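Local coordinates for alpha-ketoglutarate-dependent non-heme iron oxygenase EasH (Aspergillus japonicus, PDB 5M0T), which probably catalyses an iron(II)- and 2-oxoglutarate-dependent oxidation in the biosynthesis of the ergot alkaloid cycloclavine, at residues 154-159 with 202-207; 163-168 with 214-219. One frame throughout, in Å; residues are numbered along the deposited sequence.

Contact 1: 154-159 with 202-207. With AKG (2-oxoglutaric acid), chain D.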
# COMPACT_ATOMS: atom_id res chain seq x y z
N ASN A 154 10.65 12.62 -3.56
CA ASN A 154 12.00 12.30 -3.06
C ASN A 154 12.75 13.53 -2.57
O ASN A 154 13.09 14.40 -3.36
CB ASN A 154 12.83 11.61 -4.15
CG ASN A 154 14.08 10.94 -3.60
OD1 ASN A 154 14.66 11.36 -2.59
ND2 ASN A 154 14.50 9.87 -4.26
N PHE A 155 13.03 13.59 -1.27
CA PHE A 155 13.89 14.61 -0.70
C PHE A 155 15.27 13.99 -0.62
O PHE A 155 15.52 13.22 0.29
CB PHE A 155 13.43 14.99 0.71
CG PHE A 155 12.06 15.62 0.77
CD1 PHE A 155 10.92 14.84 0.72
CD2 PHE A 155 11.92 17.00 0.96
CE1 PHE A 155 9.66 15.41 0.80
CE2 PHE A 155 10.66 17.58 1.04
CZ PHE A 155 9.53 16.79 0.96
N LEU A 156 16.15 14.31 -1.56
CA LEU A 156 17.46 13.68 -1.62
C LEU A 156 18.52 14.64 -1.11
O LEU A 156 18.94 15.55 -1.82
CB LEU A 156 17.78 13.19 -3.04
CG LEU A 156 18.90 12.12 -3.11
CD1 LEU A 156 18.87 11.34 -4.42
CD2 LEU A 156 20.29 12.72 -2.91
N THR A 157 18.97 14.42 0.12
CA THR A 157 19.86 15.34 0.79
C THR A 157 21.32 14.94 0.58
O THR A 157 21.68 13.77 0.72
CB THR A 157 19.54 15.38 2.30
OG1 THR A 157 18.15 15.63 2.48
CG2 THR A 157 20.36 16.44 2.99
N ALA A 158 22.16 15.92 0.28
CA ALA A 158 23.59 15.74 0.21
C ALA A 158 24.18 15.70 1.63
O ALA A 158 24.01 16.63 2.41
CB ALA A 158 24.23 16.85 -0.61
N LEU A 159 24.85 14.60 1.96
CA LEU A 159 25.52 14.44 3.25
C LEU A 159 27.02 14.66 3.16
O LEU A 159 27.68 14.71 4.20
CB LEU A 159 25.22 13.07 3.84
CG LEU A 159 23.75 12.76 4.13
CD1 LEU A 159 23.60 11.34 4.66
CD2 LEU A 159 23.17 13.76 5.12
N VAL A 202 18.14 17.85 -3.17
CA VAL A 202 17.47 17.94 -4.46
C VAL A 202 16.10 17.26 -4.29
O VAL A 202 16.02 16.12 -3.81
CB VAL A 202 18.32 17.43 -5.65
CG1 VAL A 202 18.59 15.92 -5.61
CG2 VAL A 202 17.65 17.78 -6.97
N LEU A 203 15.04 17.99 -4.63
CA LEU A 203 13.65 17.55 -4.45
C LEU A 203 13.03 17.23 -5.81
O LEU A 203 13.01 18.11 -6.66
CB LEU A 203 12.84 18.66 -3.78
CG LEU A 203 11.41 18.28 -3.41
CD1 LEU A 203 11.41 17.31 -2.24
CD2 LEU A 203 10.56 19.50 -3.12
N PHE A 204 12.54 16.01 -6.01
CA PHE A 204 11.87 15.64 -7.26
C PHE A 204 10.71 14.67 -7.05
O PHE A 204 10.70 13.90 -6.10
CB PHE A 204 12.86 15.10 -8.29
CG PHE A 204 13.73 13.97 -7.80
CD1 PHE A 204 13.32 12.65 -7.93
CD2 PHE A 204 14.98 14.23 -7.23
CE1 PHE A 204 14.13 11.61 -7.48
CE2 PHE A 204 15.79 13.18 -6.78
CZ PHE A 204 15.37 11.88 -6.91
N THR A 205 9.70 14.76 -7.92
CA THR A 205 8.58 13.84 -7.89
C THR A 205 8.98 12.51 -8.50
O THR A 205 10.00 12.42 -9.17
CB THR A 205 7.38 14.35 -8.71
OG1 THR A 205 7.68 14.27 -10.11
CG2 THR A 205 6.98 15.81 -8.27
N GLY A 206 8.12 11.51 -8.34
CA GLY A 206 8.32 10.20 -8.94
C GLY A 206 8.16 10.18 -10.45
O GLY A 206 8.31 9.12 -11.04
N LYS A 207 7.84 11.32 -11.06
CA LYS A 207 7.64 11.43 -12.49
C LYS A 207 8.82 12.05 -13.21
O LYS A 207 8.81 12.12 -14.41
CB LYS A 207 6.38 12.25 -12.76
CG LYS A 207 5.15 11.56 -12.23
CD LYS A 207 3.91 12.40 -12.42
CE LYS A 207 3.10 12.00 -13.60
NZ LYS A 207 1.76 12.62 -13.52
C1 AKG D . 17.39 5.63 -6.81
O1 AKG D . 16.21 5.45 -7.11
O2 AKG D . 18.17 4.70 -6.29
C2 AKG D . 18.12 6.97 -6.99
O5 AKG D . 17.67 7.75 -7.81
C3 AKG D . 19.33 7.32 -6.16
C4 AKG D . 19.98 8.62 -6.60
C5 AKG D . 21.21 8.99 -5.82
O3 AKG D . 21.45 8.29 -4.73
O4 AKG D . 21.93 9.90 -6.17
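Asn154 carries its CG anti to the backbone N (chi1 -165°), while Phe204 CG lies between its backbone N and carbonyl carbon (chi1 53°); the two side chains run side by side, pointing the same way. The two residues belong to neighbouring antiparallel strands, 154-158 and 202-205, in the large sheet of the cupin-type double-stranded beta-helix of the PhyH family. Asn154 CB sits over one face of the Phe204 ring, toward its rim, as a CH-pi contact 3.9 Å from the centroid. Beyond it the amide, its plane 43° from the ring, brings ND2 to 3.4 Å from Phe204 CZ; ND2 also makes a weak hydrogen bond to Glu134, an iron ligand. Phe204 in turn meets the ring of His210, another iron ligand, so both residues touch first-shell ligands and belong to the second shell of the iron site. On the same face of the sheet Leu156 packs CB against Val202 CG1 at 3.8 Å and reaches the 2-oxoglutarate with CD1, 3.6 Å from its C5. Two pairs of backbone hydrogen bonds join the strands, Asn154 with Phe204 and Leu156 with Val202; the bond from Asn154 N to Phe204 O (2.8 Å) is nearly straight. Between them Leu203 CA approaches Asn154 O in a CA-H...O contact. The opposite face of the sheet, turned to helix 95-105, carries the non-hydrogen-bonded pair Phe155 and Leu203, where Leu203 CD1 lies over the Phe155 ring, 3.4 Å from its centroid.

Contact 2: 163-168 with 214-219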
# COMPACT_ATOMS: atom_id res chain seq x y z
N THR A 163 29.21 17.07 -6.35
CA THR A 163 29.86 17.73 -7.50
C THR A 163 29.56 16.97 -8.81
O THR A 163 29.25 15.78 -8.78
CB THR A 163 31.39 17.79 -7.35
OG1 THR A 163 31.95 16.48 -7.52
CG2 THR A 163 31.81 18.37 -5.98
N ALA A 164 29.66 17.67 -9.94
CA ALA A 164 29.54 17.02 -11.23
C ALA A 164 30.44 15.77 -11.26
O ALA A 164 29.94 14.67 -11.54
CB ALA A 164 29.92 17.97 -12.35
N GLU A 165 31.71 15.95 -10.89
CA GLU A 165 32.71 14.89 -10.92
C GLU A 165 32.51 13.73 -9.93
O GLU A 165 32.79 12.59 -10.26
CB GLU A 165 34.10 15.49 -10.70
CG GLU A 165 34.60 16.28 -11.91
CD GLU A 165 35.61 15.50 -12.76
OE1 GLU A 165 36.57 14.96 -12.17
OE2 GLU A 165 35.49 15.46 -14.01
N ASN A 166 32.02 14.02 -8.72
CA ASN A 166 31.93 12.98 -7.67
C ASN A 166 30.62 12.20 -7.66
O ASN A 166 30.41 11.38 -6.77
CB ASN A 166 32.30 13.54 -6.27
CG ASN A 166 31.16 14.22 -5.54
OD1 ASN A 166 30.02 14.29 -6.02
ND2 ASN A 166 31.49 14.74 -4.35
N GLY A 167 29.74 12.45 -8.64
CA GLY A 167 28.53 11.65 -8.81
C GLY A 167 27.22 12.29 -8.37
O GLY A 167 26.22 11.58 -8.18
N ALA A 168 27.19 13.62 -8.26
CA ALA A 168 25.95 14.33 -7.93
C ALA A 168 24.79 13.84 -8.79
O ALA A 168 24.94 13.66 -10.00
CB ALA A 168 26.12 15.84 -8.06
N LYS A 214 28.03 9.34 -12.24
CA LYS A 214 29.32 8.66 -12.24
C LYS A 214 30.26 9.35 -11.24
O LYS A 214 30.38 10.58 -11.26
CB LYS A 214 29.94 8.71 -13.66
CG LYS A 214 30.92 7.58 -13.99
CD LYS A 214 32.37 8.01 -14.20
CE LYS A 214 33.20 6.87 -14.79
NZ LYS A 214 33.44 5.73 -13.86
N ASN A 215 30.89 8.57 -10.37
CA ASN A 215 31.91 9.09 -9.44
C ASN A 215 33.30 8.95 -10.09
O ASN A 215 33.92 7.92 -9.97
CB ASN A 215 31.84 8.34 -8.09
CG ASN A 215 32.71 8.96 -6.99
OD1 ASN A 215 33.72 9.59 -7.27
ND2 ASN A 215 32.31 8.77 -5.73
N ASN A 216 33.76 10.00 -10.76
CA ASN A 216 35.08 10.07 -11.43
C ASN A 216 36.27 10.42 -10.52
O ASN A 216 37.37 10.60 -11.04
CB ASN A 216 35.07 11.17 -12.52
CG ASN A 216 34.41 10.74 -13.79
OD1 ASN A 216 34.86 9.78 -14.41
ND2 ASN A 216 33.39 11.50 -14.24
N THR A 217 36.08 10.55 -9.22
CA THR A 217 37.20 10.88 -8.32
C THR A 217 37.97 9.62 -8.00
O THR A 217 37.48 8.52 -8.24
CB THR A 217 36.76 11.50 -6.99
OG1 THR A 217 36.10 10.51 -6.19
CG2 THR A 217 35.82 12.71 -7.24
N THR A 218 39.18 9.79 -7.45
CA THR A 218 40.02 8.68 -7.00
C THR A 218 39.83 8.35 -5.53
O THR A 218 40.14 7.24 -5.11
CB THR A 218 41.50 9.03 -7.24
OG1 THR A 218 41.71 9.34 -8.61
CG2 THR A 218 42.45 7.88 -6.84
N ASP A 219 39.33 9.31 -4.75
CA ASP A 219 39.38 9.22 -3.28
C ASP A 219 38.17 9.78 -2.50
O ASP A 219 38.22 9.84 -1.29
CB ASP A 219 40.66 9.91 -2.80
CG ASP A 219 40.72 11.40 -3.18
OD1 ASP A 219 39.98 11.85 -4.09
OD2 ASP A 219 41.53 12.12 -2.56
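Asn166 and Thr217 meet through their aliphatic parts, CB of Asn166 lying 3.7 Å from Thr217 CG2, while the polar ends of both are engaged within their own loops. Asn166, within the type I beta turn Ala164-Gly167, is tied back to Thr163: its OD1 accepts from Thr163 N, which stands well above the carbonyl plane, and its backbone N donates to Thr163 OG1 in an ST motif. In the facing segment, Asn215 extends its CG anti to the backbone N (chi1 -171°), placing OD1 where both Thr217 N and Thr217 OG1 donate to it in its carbonyl plane; the backbone bond makes an Asx turn, and the hydroxyl bond is 2.8 Å long. The amide carbon of Asn215 also rests 3.3 Å from Asn166 O. The exposed side chains of Glu165 and Asn216 cross at about a right angle, their carboxylate and amide planes 28° apart, with Glu165 OE1 4.1 Å from Asn216 CB. The one hydrogen bond between the two segments is made by the backbone: Asn216 N donates to Glu165 O at 2.8 Å. Gly167 brings its CA to 3.3 Å from Lys214 O in a CA-H...O contact, pairs through its backbone with Gly213 just before 214-219, and its own O accepts from Arg222, a 2-oxoglutarate ligand. Each segment is thus shaped by its own asparagine and threonine; one backbone hydrogen bond, a CA-H...O contact and van der Waals contacts join the two near the cosubstrate's arginine.

From the N terminus, the chain runs through strand 152-158 and, after a short connection, into 163-168, which leads to strand 170-171. It returns through strand 201-205, where contact 1 closes a loop of 42 residues, then passes strand 210-211 to reach 214-219, where contact 2 closes one of 45. The first segments of both contacts precede both second segments in the same order, so the two closures cross rather than nest. Contact 1 joins neighbouring strands in the buried large sheet; contact 2, about 18 Å away between centres, links the loop leading from that sheet to strand 170-171 with the loop leading from strand 210-211 back to strand 222-231.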